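Local structure of uncharacterized NTF2-like protein (Cytophaga hutchinsonii ATCC 33406, 3F40) at residues R30-F35 with K96-S101; T36-M41 with S101-F106; Y61-M66 with L75-N80; G70-L75 with S89-L94. The protein is of unknown function but has the NTF2-like, SnoaL-type fold, a curved beta sheet packed against helices, and forms a two-chain assembly in the crystal. One frame throughout, in Å; residues are numbered along the deposited sequence.

Contact 1. Residues R30-F35 with K96-S101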
loop_
_atom_site.group_PDB
_atom_site.type_symbol
_atom_site.label_atom_id
_atom_site.label_comp_id
_atom_site.label_asym_id
_atom_site.label_seq_id
_atom_site.Cartn_x
_atom_site.Cartn_y
_atom_site.Cartn_z
ATOM N N ARG A 30 -14.633 5.657 15.417
ATOM C CA ARG A 30 -13.174 5.813 15.224
ATOM C C ARG A 30 -12.909 6.839 14.088
ATOM O O ARG A 30 -11.768 7.239 13.891
ATOM C CB ARG A 30 -12.457 4.471 14.933
ATOM C CG ARG A 30 -12.017 3.617 16.163
ATOM C CD ARG A 30 -13.112 2.917 16.809
ATOM N NE ARG A 30 -12.686 2.271 18.048
ATOM C CZ ARG A 30 -13.561 1.758 18.891
ATOM N NH1 ARG A 30 -14.849 1.837 18.618
ATOM N NH2 ARG A 30 -13.158 1.192 20.019
ATOM N N LEU A 31 -13.956 7.265 13.392
ATOM C CA LEU A 31 -13.812 8.162 12.228
ATOM C C LEU A 31 -14.185 9.587 12.554
ATOM O O LEU A 31 -15.191 9.855 13.261
ATOM C CB LEU A 31 -14.714 7.691 11.090
ATOM C CG LEU A 31 -14.539 6.260 10.583
ATOM C CD1 LEU A 31 -15.388 6.044 9.357
ATOM C CD2 LEU A 31 -13.077 6.006 10.293
ATOM N N ASN A 32 -13.440 10.519 11.998
ATOM C CA ASN A 32 -13.825 11.914 12.018
ATOM C C ASN A 32 -15.116 12.097 11.209
ATOM O O ASN A 32 -15.343 11.410 10.185
ATOM C CB ASN A 32 -12.719 12.804 11.469
ATOM C CG ASN A 32 -13.129 14.231 11.353
ATOM O OD1 ASN A 32 -13.380 14.732 10.259
ATOM N ND2 ASN A 32 -13.182 14.919 12.481
ATOM N N GLU A 33 -15.891 13.099 11.614
ATOM C CA GLU A 33 -17.163 13.384 10.964
ATOM C C GLU A 33 -17.006 13.549 9.463
ATOM O O GLU A 33 -17.833 13.073 8.688
ATOM C CB GLU A 33 -17.809 14.649 11.575
ATOM C CG GLU A 33 -19.087 15.075 10.884
ATOM C CD GLU A 33 -19.984 15.928 11.756
ATOM O OE1 GLU A 33 -20.310 15.489 12.878
ATOM O OE2 GLU A 33 -20.385 17.015 11.299
ATOM N N ASN A 34 -15.923 14.221 9.100
ATOM C CA ASN A 34 -15.610 14.635 7.723
ATOM C C ASN A 34 -14.539 13.738 7.070
ATOM O O ASN A 34 -13.859 14.118 6.136
ATOM C CB ASN A 34 -15.169 16.096 7.689
ATOM C CG ASN A 34 -16.218 17.008 8.212
ATOM O OD1 ASN A 34 -15.970 17.793 9.118
ATOM N ND2 ASN A 34 -17.393 16.915 7.648
ATOM N N PHE A 35 -14.485 12.526 7.569
ATOM C CA PHE A 35 -13.637 11.463 7.001
ATOM C C PHE A 35 -13.846 11.372 5.503
ATOM O O PHE A 35 -14.978 11.448 5.012
ATOM C CB PHE A 35 -14.043 10.159 7.661
ATOM C CG PHE A 35 -13.537 8.900 6.990
ATOM C CD1 PHE A 35 -12.305 8.372 7.321
ATOM C CD2 PHE A 35 -14.324 8.231 6.047
ATOM C CE1 PHE A 35 -11.879 7.207 6.745
ATOM C CE2 PHE A 35 -13.887 7.072 5.464
ATOM C CZ PHE A 35 -12.672 6.550 5.833
ATOM N N LYS A 96 -6.005 14.182 15.710
ATOM C CA LYS A 96 -6.886 14.494 16.849
ATOM C C LYS A 96 -7.656 13.288 17.369
ATOM O O LYS A 96 -8.788 13.387 17.812
ATOM C CB LYS A 96 -7.840 15.631 16.486
ATOM C CG LYS A 96 -7.146 16.891 16.106
ATOM C CD LYS A 96 -8.136 17.994 15.772
ATOM C CE LYS A 96 -7.450 19.297 15.470
ATOM N NZ LYS A 96 -6.577 19.216 14.266
ATOM N N GLY A 97 -6.985 12.142 17.364
ATOM C CA GLY A 97 -7.551 10.942 17.922
ATOM C C GLY A 97 -8.611 10.286 17.102
ATOM O O GLY A 97 -9.346 9.433 17.614
ATOM N N GLU A 98 -8.678 10.657 15.824
ATOM C CA GLU A 98 -9.665 10.074 14.883
ATOM C C GLU A 98 -9.024 9.744 13.551
ATOM O O GLU A 98 -8.038 10.348 13.169
ATOM C CB GLU A 98 -10.816 11.038 14.626
ATOM C CG GLU A 98 -11.485 11.647 15.848
ATOM C CD GLU A 98 -12.532 12.653 15.453
ATOM O OE1 GLU A 98 -12.255 13.533 14.616
ATOM O OE2 GLU A 98 -13.637 12.577 16.019
ATOM N N ILE A 99 -9.617 8.805 12.831
ATOM C CA ILE A 99 -9.200 8.549 11.449
ATOM C C ILE A 99 -9.856 9.589 10.560
ATOM O O ILE A 99 -11.078 9.693 10.545
ATOM C CB ILE A 99 -9.595 7.114 11.022
ATOM C CG1 ILE A 99 -8.959 6.060 11.923
ATOM C CG2 ILE A 99 -9.214 6.870 9.553
ATOM C CD1 ILE A 99 -9.570 4.648 11.747
ATOM N N THR A 100 -9.048 10.348 9.800
ATOM C CA THR A 100 -9.583 11.407 8.954
ATOM C C THR A 100 -9.662 11.013 7.474
ATOM O O THR A 100 -10.402 11.619 6.722
ATOM C CB THR A 100 -8.783 12.711 9.094
ATOM O OG1 THR A 100 -7.460 12.472 8.676
ATOM C CG2 THR A 100 -8.806 13.242 10.556
ATOM N N SER A 101 -8.915 9.992 7.074
ATOM C CA SER A 101 -8.974 9.511 5.703
ATOM C C SER A 101 -8.478 8.102 5.575
ATOM O O SER A 101 -7.636 7.659 6.322
ATOM C CB SER A 101 -8.150 10.403 4.771
ATOM O OG SER A 101 -6.779 10.385 5.049
HETATM O O HOH W 1 -15.626 13.758 14.505
HETATM O O HOH W 2 -11.026 14.258 6.330
#
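Glu-98 opens the strand with its CG anti to the carbonyl carbon and its chain extended, so that the carboxylate reaches Asn-32. There Glu-98 OE1, through its syn lone pair, takes a hydrogen bond of 2.7 Å from Asn-32 ND2; the oxygen lies in the amide plane, although the carboxylate is turned 67° from it. A water joins Glu-98 OE2 to Glu-33 N. Ile-99 is gripped by two backbone bonds, its N donating to Arg-30 O at 2.9 Å and its O accepting from Asn-32 N, a parallel bridge centred on Leu-31. On the buried face the side chains of Leu-31 and Ile-99 cross obliquely, Leu-31 CD2 3.7 Å from Ile-99 CB, and both touch Phe-15 of helix 8-20, while Ile-99 CG2 meets Phe-35 CE1. Thr-100 and Ser-101 form a classic bulge opposite His-93, and Phe-35 CA lies 3.3 Å from Thr-100 O, a CA-H...O contact. Asn-32 OD1 accepts from Asn-34 N, an Asx turn overlapping the type I turn that ends at Phe-35. An alanine at Asn-32 would probably loosen both this turn and the tie to Glu-98. One amide thus serves two jobs, its oxygen shaping the corner and its nitrogen holding a carboxylate.

Contact 2. Residues T36-M41 with S101-F106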
loop_
_atom_site.group_PDB
_atom_site.type_symbol
_atom_site.label_atom_id
_atom_site.label_comp_id
_atom_site.label_asym_id
_atom_site.label_seq_id
_atom_site.Cartn_x
_atom_site.Cartn_y
_atom_site.Cartn_z
ATOM N N THR A 36 -12.751 11.177 4.788
ATOM C CA THR A 36 -12.833 10.853 3.388
ATOM C C THR A 36 -12.308 9.472 3.078
ATOM O O THR A 36 -11.411 8.976 3.725
ATOM C CB THR A 36 -12.054 11.864 2.521
ATOM O OG1 THR A 36 -10.656 11.789 2.810
ATOM C CG2 THR A 36 -12.560 13.299 2.762
ATOM N N PHE A 37 -12.919 8.898 2.061
ATOM C CA PHE A 37 -12.512 7.624 1.482
ATOM C C PHE A 37 -12.146 7.805 0.024
ATOM O O PHE A 37 -12.886 8.449 -0.723
ATOM C CB PHE A 37 -13.639 6.584 1.552
ATOM C CG PHE A 37 -13.308 5.316 0.844
ATOM C CD1 PHE A 37 -12.495 4.358 1.458
ATOM C CD2 PHE A 37 -13.772 5.067 -0.435
ATOM C CE1 PHE A 37 -12.162 3.185 0.797
ATOM C CE2 PHE A 37 -13.432 3.895 -1.095
ATOM C CZ PHE A 37 -12.641 2.973 -0.479
ATOM N N ASN A 38 -11.036 7.198 -0.384
ATOM C CA ASN A 38 -10.655 7.053 -1.779
ATOM C C ASN A 38 -10.225 5.645 -2.044
ATOM O O ASN A 38 -9.373 5.101 -1.365
ATOM C CB ASN A 38 -9.529 7.959 -2.135
ATOM C CG ASN A 38 -9.965 9.309 -2.347
ATOM O OD1 ASN A 38 -10.220 9.746 -3.512
ATOM N ND2 ASN A 38 -10.065 10.031 -1.286
ATOM N N GLY A 39 -10.821 5.063 -3.065
ATOM C CA GLY A 39 -10.461 3.736 -3.503
ATOM C C GLY A 39 -10.536 3.663 -5.008
ATOM O O GLY A 39 -10.922 4.649 -5.671
ATOM N N PRO A 40 -10.212 2.497 -5.560
ATOM C CA PRO A 40 -10.237 2.351 -7.022
ATOM C C PRO A 40 -11.582 2.678 -7.664
ATOM O O PRO A 40 -11.666 3.100 -8.845
ATOM C CB PRO A 40 -9.960 0.870 -7.217
ATOM C CG PRO A 40 -9.311 0.405 -6.017
ATOM C CD PRO A 40 -9.679 1.312 -4.875
HETATM N N MSE A 41 -12.635 2.461 -6.916
HETATM C CA MSE A 41 -13.998 2.603 -7.440
HETATM C C MSE A 41 -14.718 3.854 -6.962
HETATM O O MSE A 41 -15.928 4.025 -7.146
HETATM C CB MSE A 41 -14.778 1.356 -7.099
HETATM C CG MSE A 41 -14.262 0.127 -7.866
HETATM SE SE MSE A 41 -15.001 -1.537 -7.318
HETATM C CE MSE A 41 -14.203 -1.681 -5.579
ATOM N N SER A 101 -8.915 9.992 7.074
ATOM C CA SER A 101 -8.974 9.511 5.703
ATOM C C SER A 101 -8.478 8.102 5.575
ATOM O O SER A 101 -7.636 7.659 6.322
ATOM C CB SER A 101 -8.150 10.403 4.771
ATOM O OG SER A 101 -6.779 10.385 5.049
ATOM N N LEU A 102 -8.977 7.481 4.515
ATOM C CA LEU A 102 -8.496 6.176 4.033
ATOM C C LEU A 102 -8.322 6.274 2.524
ATOM O O LEU A 102 -9.223 6.732 1.828
ATOM C CB LEU A 102 -9.500 5.077 4.366
ATOM C CG LEU A 102 -9.241 3.702 3.743
ATOM C CD1 LEU A 102 -7.851 3.128 4.086
ATOM C CD2 LEU A 102 -10.314 2.721 4.180
ATOM N N HIS A 103 -7.150 5.867 2.056
ATOM C CA HIS A 103 -6.889 5.629 0.665
ATOM C C HIS A 103 -6.520 4.163 0.520
ATOM O O HIS A 103 -5.556 3.736 1.153
ATOM C CB HIS A 103 -5.701 6.464 0.201
ATOM C CG HIS A 103 -5.982 7.913 0.117
ATOM N ND1 HIS A 103 -6.097 8.710 1.238
ATOM C CD2 HIS A 103 -6.158 8.725 -0.951
ATOM C CE1 HIS A 103 -6.353 9.958 0.855
ATOM N NE2 HIS A 103 -6.398 9.988 -0.470
ATOM N N VAL A 104 -7.309 3.408 -0.240
ATOM C CA VAL A 104 -7.048 1.971 -0.397
ATOM C C VAL A 104 -6.630 1.686 -1.838
ATOM O O VAL A 104 -7.163 2.245 -2.783
ATOM C CB VAL A 104 -8.267 1.109 0.095
ATOM C CG1 VAL A 104 -9.477 1.292 -0.759
ATOM C CG2 VAL A 104 -7.869 -0.349 0.208
ATOM N N TYR A 105 -5.638 0.827 -1.946
ATOM C CA TYR A 105 -4.959 0.507 -3.202
ATOM C C TYR A 105 -5.126 -0.961 -3.535
ATOM O O TYR A 105 -4.702 -1.804 -2.769
ATOM C CB TYR A 105 -3.462 0.805 -3.108
ATOM C CG TYR A 105 -3.083 2.203 -2.763
ATOM C CD1 TYR A 105 -3.078 2.631 -1.454
ATOM C CD2 TYR A 105 -2.689 3.088 -3.747
ATOM C CE1 TYR A 105 -2.701 3.923 -1.137
ATOM C CE2 TYR A 105 -2.293 4.354 -3.443
ATOM C CZ TYR A 105 -2.321 4.781 -2.122
ATOM O OH TYR A 105 -1.891 6.045 -1.799
ATOM N N PHE A 106 -5.683 -1.239 -4.699
ATOM C CA PHE A 106 -5.824 -2.585 -5.202
ATOM C C PHE A 106 -6.316 -2.584 -6.630
ATOM O O PHE A 106 -6.799 -1.567 -7.120
ATOM C CB PHE A 106 -6.750 -3.464 -4.330
ATOM C CG PHE A 106 -8.192 -3.005 -4.228
ATOM C CD1 PHE A 106 -8.579 -2.183 -3.202
ATOM C CD2 PHE A 106 -9.162 -3.501 -5.097
ATOM C CE1 PHE A 106 -9.891 -1.799 -3.061
ATOM C CE2 PHE A 106 -10.472 -3.086 -4.956
ATOM C CZ PHE A 106 -10.826 -2.254 -3.931
HETATM O O HOH W 3 -9.494 9.681 1.414
#
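Phe-37 and Leu-102 lie side by side on one face of the sheet, with CG anti to the backbone N in both. Leu-102 CD2 sits at the edge of the Phe-37 ring, 3.9 Å from CD1, and Val-104 CG1 comes within 3.6 Å of Phe-37 CZ. Pro-40 crosses Phe-106 at about a right angle: its CG stands 3.6 Å from the centroid of the Phe-106 ring, almost on the ring normal, a CH-pi contact. Selenomethionine Met-41, bent at chi3 (-69°), brings CE to the edge of the same ring. The backbones run parallel, and Leu-102 N, Asn-38 N and Val-104 N donate to Thr-36 O, Leu-102 O and Asn-38 O, each nearly along the C=O axis. On the other face the Asn-38 amide lies 7° from the plane of the His-103 ring, the side chains pointing the same way. Beside them a water accepts from Asn-38 ND2 at 2.8 Å, donates to Leu-102 O and bonds Thr-36 OG1, resting over one face of the His-103 ring. Strand 98-105 is flanked by strand 84-95, and strand 35-39 by strand 42-45; Tyr-50 of helix 47-57 stacks on Phe-37, and Pro-40 packs on Asp-107 of the second subunit.

Contact 3. Residues Y61-M66 with L75-N80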
loop_
_atom_site.group_PDB
_atom_site.type_symbol
_atom_site.label_atom_id
_atom_site.label_comp_id
_atom_site.label_asym_id
_atom_site.label_seq_id
_atom_site.Cartn_x
_atom_site.Cartn_y
_atom_site.Cartn_z
ATOM N N TYR A 61 -11.580 -8.292 6.683
ATOM C CA TYR A 61 -10.168 -7.962 6.519
ATOM C C TYR A 61 -9.275 -8.917 7.278
ATOM O O TYR A 61 -9.540 -9.214 8.455
ATOM C CB TYR A 61 -9.904 -6.541 7.052
ATOM C CG TYR A 61 -10.767 -5.491 6.407
ATOM C CD1 TYR A 61 -12.070 -5.310 6.812
ATOM C CD2 TYR A 61 -10.284 -4.697 5.383
ATOM C CE1 TYR A 61 -12.892 -4.360 6.209
ATOM C CE2 TYR A 61 -11.084 -3.741 4.776
ATOM C CZ TYR A 61 -12.391 -3.587 5.208
ATOM O OH TYR A 61 -13.270 -2.691 4.635
ATOM N N VAL A 62 -8.219 -9.357 6.626
ATOM C CA VAL A 62 -7.201 -10.104 7.305
ATOM C C VAL A 62 -5.927 -9.304 7.154
ATOM O O VAL A 62 -5.406 -9.151 6.047
ATOM C CB VAL A 62 -7.004 -11.504 6.730
ATOM C CG1 VAL A 62 -5.826 -12.164 7.408
ATOM C CG2 VAL A 62 -8.300 -12.364 6.854
ATOM N N VAL A 63 -5.446 -8.805 8.285
ATOM C CA VAL A 63 -4.274 -7.938 8.301
ATOM C C VAL A 63 -2.993 -8.794 8.370
ATOM O O VAL A 63 -2.799 -9.600 9.313
ATOM C CB VAL A 63 -4.293 -6.962 9.499
ATOM C CG1 VAL A 63 -3.019 -6.117 9.510
ATOM C CG2 VAL A 63 -5.528 -6.054 9.480
ATOM N N HIS A 64 -2.137 -8.619 7.373
ATOM C CA HIS A 64 -0.856 -9.332 7.270
ATOM C C HIS A 64 0.312 -8.517 7.777
ATOM O O HIS A 64 1.251 -9.060 8.345
ATOM C CB HIS A 64 -0.609 -9.766 5.840
ATOM C CG HIS A 64 -1.557 -10.828 5.409
ATOM N ND1 HIS A 64 -2.437 -10.681 4.364
ATOM C CD2 HIS A 64 -1.789 -12.052 5.933
ATOM C CE1 HIS A 64 -3.153 -11.786 4.246
ATOM N NE2 HIS A 64 -2.786 -12.628 5.192
ATOM N N LYS A 65 0.280 -7.212 7.564
ATOM C CA LYS A 65 1.365 -6.310 7.991
ATOM C C LYS A 65 0.791 -4.976 8.340
ATOM O O LYS A 65 -0.205 -4.546 7.760
ATOM C CB LYS A 65 2.408 -6.133 6.890
ATOM C CG LYS A 65 3.081 -7.408 6.479
ATOM C CD LYS A 65 3.988 -7.192 5.292
ATOM C CE LYS A 65 4.553 -8.515 4.735
ATOM N NZ LYS A 65 5.560 -9.181 5.593
HETATM N N MSE A 66 1.416 -4.338 9.313
HETATM C CA MSE A 66 1.030 -3.011 9.742
HETATM C C MSE A 66 2.270 -2.166 9.881
HETATM O O MSE A 66 3.277 -2.594 10.481
HETATM C CB MSE A 66 0.304 -3.106 11.068
HETATM C CG MSE A 66 -0.083 -1.779 11.657
HETATM SE SE MSE A 66 -1.204 -2.054 13.149
HETATM C CE MSE A 66 -1.996 -0.400 13.126
ATOM N N LEU A 75 -1.817 -0.508 6.266
ATOM C CA LEU A 75 -2.104 -1.921 6.438
ATOM C C LEU A 75 -1.973 -2.652 5.121
ATOM O O LEU A 75 -2.434 -2.181 4.090
ATOM C CB LEU A 75 -3.530 -2.160 6.959
ATOM C CG LEU A 75 -3.892 -1.481 8.289
ATOM C CD1 LEU A 75 -5.345 -1.845 8.709
ATOM C CD2 LEU A 75 -2.934 -1.808 9.389
ATOM N N ILE A 76 -1.352 -3.822 5.163
ATOM C CA ILE A 76 -1.341 -4.778 4.089
ATOM C C ILE A 76 -2.327 -5.853 4.514
ATOM O O ILE A 76 -2.146 -6.525 5.523
ATOM C CB ILE A 76 0.054 -5.394 3.892
ATOM C CG1 ILE A 76 1.097 -4.316 3.596
ATOM C CG2 ILE A 76 0.061 -6.445 2.794
ATOM C CD1 ILE A 76 0.835 -3.490 2.351
ATOM N N TYR A 77 -3.408 -5.967 3.758
ATOM C CA TYR A 77 -4.479 -6.850 4.141
ATOM C C TYR A 77 -5.216 -7.447 2.955
ATOM O O TYR A 77 -5.250 -6.897 1.862
ATOM C CB TYR A 77 -5.450 -6.156 5.105
ATOM C CG TYR A 77 -6.033 -4.764 4.777
ATOM C CD1 TYR A 77 -5.994 -4.200 3.519
ATOM C CD2 TYR A 77 -6.670 -4.057 5.772
ATOM C CE1 TYR A 77 -6.530 -2.927 3.282
ATOM C CE2 TYR A 77 -7.222 -2.812 5.572
ATOM C CZ TYR A 77 -7.150 -2.240 4.320
ATOM O OH TYR A 77 -7.710 -0.982 4.106
ATOM N N ASP A 78 -5.821 -8.609 3.213
ATOM C CA ASP A 78 -6.714 -9.238 2.250
ATOM C C ASP A 78 -8.115 -8.769 2.617
ATOM O O ASP A 78 -8.513 -8.813 3.804
ATOM C CB ASP A 78 -6.616 -10.753 2.287
ATOM C CG ASP A 78 -5.325 -11.273 1.719
ATOM O OD1 ASP A 78 -4.623 -10.569 0.974
ATOM O OD2 ASP A 78 -5.026 -12.446 2.002
ATOM N N ILE A 79 -8.875 -8.334 1.616
ATOM C CA ILE A 79 -10.242 -7.897 1.831
ATOM C C ILE A 79 -11.185 -8.846 1.098
ATOM O O ILE A 79 -11.046 -9.095 -0.097
ATOM C CB ILE A 79 -10.515 -6.446 1.344
ATOM C CG1 ILE A 79 -9.391 -5.468 1.728
ATOM C CG2 ILE A 79 -11.846 -5.987 1.913
ATOM C CD1 ILE A 79 -9.578 -4.081 1.147
ATOM N N ASN A 80 -12.086 -9.433 1.858
ATOM C CA ASN A 80 -13.147 -10.265 1.292
ATOM C C ASN A 80 -14.306 -9.345 0.942
ATOM O O ASN A 80 -14.973 -8.793 1.806
ATOM C CB ASN A 80 -13.552 -11.370 2.266
ATOM C CG ASN A 80 -14.526 -12.330 1.648
ATOM O OD1 ASN A 80 -15.404 -11.921 0.917
ATOM N ND2 ASN A 80 -14.367 -13.612 1.929
HETATM O O HOH W 4 -2.715 -9.096 2.148
#
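Tyr-61 and Tyr-77 stand side by side on the face that also carries Val-63, Met-66, Leu-75 and Ile-79, but they are set by different torsions. Tyr-61 has CG anti to the carbonyl carbon, whereas Tyr-77 takes the crowded position between N and the carbonyl carbon (chi1 50°). The rings meet obliquely, planes 45° apart, with Tyr-61 CD2 over a face of the Tyr-77 ring and 3.6 Å from its CE2. Ile-79 brings CG2 over a face of the Tyr-61 ring, 3.7 Å from CE2. At the other end selenomethionine Met-66, CG anti to N and its chain extended, lies alongside Leu-75, its CG 3.6 Å from Leu-75 CD2. Helix 8-20 packs on this face through Ile-16, Leu-19 and Leu-13, as expected of the helix-backed sheet of the NTF2-like fold. These strands form an antiparallel hairpin broken by a classic beta bulge: His-64 and Lys-65 both face Ile-76, whose O accepts from His-64 N at 2.8 Å and from Lys-65 N at 3.2 Å. From the bulge, His-64 brings its ring toward Asp-78. His-64 CE1 lies 3.0 Å from Asp-78 OD2, which meets the ring edge, and the carboxylate is turned 73° from the ring plane. A water hydrogen-bonded to His-64 ND1 at 2.7 Å donates to Asp-78 OD1. An alanine at Asp-78 would probably leave the imidazole less firmly placed, having lost both the carboxylate at its edge and the water's acceptor. Lys-65 turns its end away to a salt bridge with Asp-72 of the second subunit.

Contact 4. Residues G70-L75 with S89-L94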
loop_
_atom_site.group_PDB
_atom_site.type_symbol
_atom_site.label_atom_id
_atom_site.label_comp_id
_atom_site.label_asym_id
_atom_site.label_seq_id
_atom_site.Cartn_x
_atom_site.Cartn_y
_atom_site.Cartn_z
ATOM N N GLY A 70 4.700 8.805 11.546
ATOM C CA GLY A 70 4.026 10.084 11.751
ATOM C C GLY A 70 2.509 9.890 11.909
ATOM O O GLY A 70 2.074 9.052 12.674
ATOM N N ASN A 71 1.690 10.619 11.167
ATOM C CA ASN A 71 0.230 10.521 11.391
ATOM C C ASN A 71 -0.477 9.523 10.472
ATOM O O ASN A 71 -1.686 9.597 10.240
ATOM C CB ASN A 71 -0.391 11.884 11.279
ATOM C CG ASN A 71 0.061 12.792 12.418
ATOM O OD1 ASN A 71 0.296 12.325 13.542
ATOM N ND2 ASN A 71 0.250 14.065 12.118
ATOM N N ASP A 72 0.303 8.586 9.961
ATOM C CA ASP A 72 -0.198 7.604 9.005
ATOM C C ASP A 72 0.089 6.188 9.449
ATOM O O ASP A 72 1.134 5.870 9.978
ATOM C CB ASP A 72 0.415 7.784 7.624
ATOM C CG ASP A 72 0.150 9.168 7.062
ATOM O OD1 ASP A 72 -1.027 9.472 6.856
ATOM O OD2 ASP A 72 1.099 9.934 6.818
ATOM N N VAL A 73 -0.885 5.339 9.155
ATOM C CA VAL A 73 -0.811 3.898 9.319
ATOM C C VAL A 73 -1.113 3.244 7.989
ATOM O O VAL A 73 -2.059 3.617 7.311
ATOM C CB VAL A 73 -1.792 3.388 10.429
ATOM C CG1 VAL A 73 -1.900 1.847 10.416
ATOM C CG2 VAL A 73 -1.355 3.921 11.783
ATOM N N CYS A 74 -0.282 2.293 7.587
ATOM C CA CYS A 74 -0.555 1.530 6.373
ATOM C C CYS A 74 -0.683 0.047 6.672
ATOM O O CYS A 74 0.223 -0.573 7.221
ATOM C CB CYS A 74 0.527 1.773 5.311
ATOM S SG CYS A 74 -0.014 1.286 3.646
ATOM N N LEU A 75 -1.817 -0.508 6.266
ATOM C CA LEU A 75 -2.104 -1.921 6.438
ATOM C C LEU A 75 -1.973 -2.652 5.121
ATOM O O LEU A 75 -2.434 -2.181 4.090
ATOM C CB LEU A 75 -3.530 -2.160 6.959
ATOM C CG LEU A 75 -3.892 -1.481 8.289
ATOM C CD1 LEU A 75 -5.345 -1.845 8.709
ATOM C CD2 LEU A 75 -2.934 -1.808 9.389
ATOM N N SER A 89 -3.602 -2.616 -0.053
ATOM C CA SER A 89 -2.869 -1.790 0.886
ATOM C C SER A 89 -3.774 -0.622 1.276
ATOM O O SER A 89 -4.283 0.042 0.411
ATOM C CB SER A 89 -1.578 -1.277 0.242
ATOM O OG SER A 89 -0.876 -0.442 1.133
ATOM N N GLY A 90 -3.944 -0.381 2.565
ATOM C CA GLY A 90 -4.819 0.679 3.052
ATOM C C GLY A 90 -4.014 1.685 3.841
ATOM O O GLY A 90 -3.322 1.340 4.799
ATOM N N LEU A 91 -4.113 2.951 3.436
ATOM C CA LEU A 91 -3.392 4.056 4.052
ATOM C C LEU A 91 -4.381 4.914 4.843
ATOM O O LEU A 91 -5.277 5.542 4.283
ATOM C CB LEU A 91 -2.728 4.889 2.970
ATOM C CG LEU A 91 -2.003 6.139 3.416
ATOM C CD1 LEU A 91 -0.789 5.816 4.283
ATOM C CD2 LEU A 91 -1.601 6.954 2.174
ATOM N N TYR A 92 -4.234 4.880 6.166
ATOM C CA TYR A 92 -5.093 5.581 7.104
ATOM C C TYR A 92 -4.349 6.785 7.670
ATOM O O TYR A 92 -3.216 6.636 8.168
ATOM C CB TYR A 92 -5.500 4.639 8.262
ATOM C CG TYR A 92 -6.260 3.426 7.843
ATOM C CD1 TYR A 92 -5.620 2.330 7.293
ATOM C CD2 TYR A 92 -7.613 3.350 8.012
ATOM C CE1 TYR A 92 -6.338 1.234 6.843
ATOM C CE2 TYR A 92 -8.342 2.250 7.554
ATOM C CZ TYR A 92 -7.696 1.202 6.953
ATOM O OH TYR A 92 -8.396 0.122 6.476
ATOM N N HIS A 93 -5.001 7.946 7.631
ATOM C CA HIS A 93 -4.436 9.152 8.239
ATOM C C HIS A 93 -5.234 9.466 9.506
ATOM O O HIS A 93 -6.465 9.382 9.485
ATOM C CB HIS A 93 -4.514 10.338 7.277
ATOM C CG HIS A 93 -3.778 11.541 7.755
ATOM N ND1 HIS A 93 -2.408 11.641 7.681
ATOM C CD2 HIS A 93 -4.225 12.702 8.300
ATOM C CE1 HIS A 93 -2.040 12.816 8.171
ATOM N NE2 HIS A 93 -3.119 13.458 8.584
ATOM N N LEU A 94 -4.520 9.824 10.552
ATOM C CA LEU A 94 -5.139 10.132 11.857
ATOM C C LEU A 94 -4.729 11.492 12.324
ATOM O O LEU A 94 -3.563 11.922 12.196
ATOM C CB LEU A 94 -4.720 9.092 12.890
ATOM C CG LEU A 94 -5.189 7.663 12.493
ATOM C CD1 LEU A 94 -4.062 6.894 11.829
ATOM C CD2 LEU A 94 -5.761 6.865 13.677
HETATM O O HOH W 5 -2.392 11.556 14.795
#
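Tyr-92, Val-73 and Leu-75 bury much of their surface in this antiparallel hairpin of strands 72-81 and 84-95, which lies between strands 98-105 and 60-69 of the NTF2-like sheet. Val-73 and Tyr-92 are a hydrogen-bonded pair, each N donating to the other's O at 2.8 Å and within 10° of straight. Tyr-92 has CG anti to its carbonyl carbon, and Val-73 O lies at the edge of its ring. Leu-75 crosses the tyrosine at about a right angle, CD1 3.7 Å from Tyr-92 CE1; the hydroxyl beyond meets that of Tyr-77. Val-73 CG2 approaches Leu-94 CD1 obliquely, and helix 8-20 packs over this face through Ile-16 and Leu-11. Gly-90 pairs with Leu-75 by two further backbone bonds; a side chain at Gly-90 would be crowded by Tyr-92 CE1. The other face turns to the second subunit, whose Phe-67 packs on Cys-74 and Leu-91. There Cys-74 SG lies 3.2 Å from Ser-89 OG, and that hydroxyl is hydrogen-bonded to Ser-89 OG of the second subunit. Asp-72 OD2 also goes to that subunit. His-93 ND1 donates to Asp-72 OD1 at 2.7 Å and its NE2 bonds Glu-95, so the imidazole is held at both nitrogens between carboxylates, which would probably favour its protonated form. At the ND1 bond Asp-72 OD1 lies in the ring plane but is approached from 38° above the carboxylate plane.

All four contacts reach one mixed sheet, contact 1 through strand 98-105 paired with the short strand 31-32. Contacts 1 and 2 share Ser-101 and strand 98-105, their centres about 14 Å apart, and Thr-36 N lies 3.1 Å from Thr-100 O. Contacts 3 and 4 share Leu-75 in strand 72-81. Strand 84-95 links the pairs: His-93 O of contact 4 is 2.8 Å from Thr-100 N of contact 1, and Leu-91 N is 2.8 Å from His-103 O of contact 2. Contacts 1 and 3 stay about 8 Å apart at their nearest atoms. Tyr-77 OH lies 2.7 Å from Tyr-92 OH, joining contacts 3 and 4. Contacts 2, 3 and 4, unlike contact 1, reach the second subunit.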